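Local coordinates for protein BspA (BspA_V) (PDB 5DZ8) that probably serves as a cell-wall-anchored adhesin of Streptococcus agalactiae, an antigen I/II family polypeptide of which this chain is the variable domain, at residues Y133-K136 and P137-S141. Residues are numbered along the deposited sequence; the frame is centred on the assembly and turned at random.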
loop_
_atom_site.group_PDB
_atom_site.type_symbol
_atom_site.label_atom_id
_atom_site.label_comp_id
_atom_site.label_asym_id
_atom_site.label_seq_id
_atom_site.Cartn_x
_atom_site.Cartn_y
_atom_site.Cartn_z
ATOM N N TYR A 133 23.066 -12.770 -25.609
ATOM C CA TYR A 133 24.134 -11.749 -25.602
ATOM C C TYR A 133 25.378 -12.326 -26.216
ATOM O O TYR A 133 25.921 -13.332 -25.764
ATOM C CB TYR A 133 24.425 -11.237 -24.231
ATOM C CG TYR A 133 23.176 -10.676 -23.651
ATOM C CD1 TYR A 133 22.817 -9.351 -23.849
ATOM C CD2 TYR A 133 22.325 -11.496 -22.909
ATOM C CE1 TYR A 133 21.646 -8.865 -23.318
ATOM C CE2 TYR A 133 21.151 -11.018 -22.383
ATOM C CZ TYR A 133 20.800 -9.733 -22.599
ATOM O OH TYR A 133 19.602 -9.326 -22.051
ATOM N N GLU A 134 25.774 -11.675 -27.283
ATOM C CA GLU A 134 26.928 -12.017 -28.056
ATOM C C GLU A 134 28.025 -11.263 -27.315
ATOM O O GLU A 134 27.968 -10.050 -27.214
ATOM C CB GLU A 134 26.707 -11.509 -29.474
ATOM C CG GLU A 134 27.174 -12.402 -30.580
ATOM C CD GLU A 134 26.481 -13.747 -30.607
ATOM O OE1 GLU A 134 25.376 -13.803 -31.215
ATOM O OE2 GLU A 134 27.061 -14.740 -30.052
ATOM N N LEU A 135 28.979 -11.986 -26.748
ATOM C CA LEU A 135 29.964 -11.383 -25.849
ATOM C C LEU A 135 31.404 -11.611 -26.304
ATOM O O LEU A 135 31.933 -12.699 -26.226
ATOM C CB LEU A 135 29.792 -11.918 -24.456
ATOM C CG LEU A 135 28.937 -11.214 -23.395
ATOM C CD1 LEU A 135 28.169 -9.940 -23.765
ATOM C CD2 LEU A 135 28.072 -12.289 -22.779
ATOM N N LYS A 136 31.991 -10.535 -26.789
ATOM C CA LYS A 136 33.377 -10.453 -27.096
ATOM C C LYS A 136 34.218 -10.558 -25.804
ATOM O O LYS A 136 33.730 -10.294 -24.695
ATOM C CB LYS A 136 33.660 -9.076 -27.766
ATOM C CG LYS A 136 34.088 -9.115 -29.225
ATOM C CD LYS A 136 32.949 -9.434 -30.127
ATOM C CE LYS A 136 33.281 -9.076 -31.568
ATOM N NZ LYS A 136 34.468 -9.807 -31.988
ATOM N N PRO A 137 35.512 -10.873 -25.954
ATOM C CA PRO A 137 36.404 -10.868 -24.802
ATOM C C PRO A 137 36.287 -9.573 -24.008
ATOM O O PRO A 137 36.323 -8.488 -24.573
ATOM C CB PRO A 137 37.792 -11.040 -25.434
ATOM C CG PRO A 137 37.520 -11.796 -26.734
ATOM C CD PRO A 137 36.215 -11.238 -27.210
ATOM N N HIS A 138 36.066 -9.724 -22.700
ATOM C CA HIS A 138 35.841 -8.639 -21.783
ATOM C C HIS A 138 34.535 -7.873 -21.985
ATOM O O HIS A 138 34.381 -6.810 -21.397
ATOM C CB HIS A 138 37.030 -7.686 -21.748
ATOM C CG HIS A 138 38.319 -8.344 -21.389
ATOM N ND1 HIS A 138 38.676 -8.616 -20.086
ATOM C CD2 HIS A 138 39.336 -8.794 -22.164
ATOM C CE1 HIS A 138 39.869 -9.186 -20.071
ATOM N NE2 HIS A 138 40.294 -9.295 -21.320
ATOM N N ALA A 139 33.588 -8.400 -22.770
ATOM C CA ALA A 139 32.304 -7.762 -22.870
ATOM C C ALA A 139 31.427 -8.158 -21.671
ATOM O O ALA A 139 31.599 -9.193 -21.034
ATOM C CB ALA A 139 31.646 -8.128 -24.163
ATOM N N SER A 140 30.495 -7.294 -21.372
ATOM C CA SER A 140 29.503 -7.521 -20.361
ATOM C C SER A 140 28.146 -7.245 -20.956
ATOM O O SER A 140 27.974 -6.306 -21.694
ATOM C CB SER A 140 29.725 -6.595 -19.169
ATOM O OG SER A 140 28.633 -6.752 -18.295
ATOM N N SER A 141 27.183 -8.057 -20.564
ATOM C CA SER A 141 25.780 -7.831 -20.838
ATOM C C SER A 141 25.244 -6.623 -20.155
ATOM O O SER A 141 24.205 -6.144 -20.561
ATOM C CB SER A 141 24.945 -9.004 -20.307
ATOM O OG SER A 141 24.904 -8.915 -18.912
#
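With chi1 at -58°, Tyr133 swings its CG to the side of the backbone N, anti to the carbonyl carbon, and this lays one face of the ring beneath Ser141. The CB of Ser141 sits over that face, offset toward the rim at CG and CD1, and makes a CH-pi contact 4.2 Å from the centroid of the Tyr133 ring. The hydroxyl of Ser141 takes no part in that contact: its OG is hydrogen-bonded to the backbone N of Tyr165 of the second subunit. Leu135 comes next, sending its CD1 branch in under the returning chain, 3.9 Å from Ala139 CB and 3.8 Å from Ser141 N; its side chain also packs on Val69 and Ala71 of the adjoining strand and on Tyr165 of the second subunit. The reversal itself is closed by Ala139 N, which donates to Lys136 O at 2.7 Å. That bond has an N-H...O angle of 155°, with the donor above the carbonyl plane. The Pro137 ring, which restrains phi at the second position, the positive phi of His138 at the third and this bond make Lys136-Ala139 a type II beta turn, flanked by the side-chain contacts. It folds the chain back over the end of strand 119-135, outermost within this chain in the six-stranded antiparallel sheet, and with the segment after it forms part of the subunit interface.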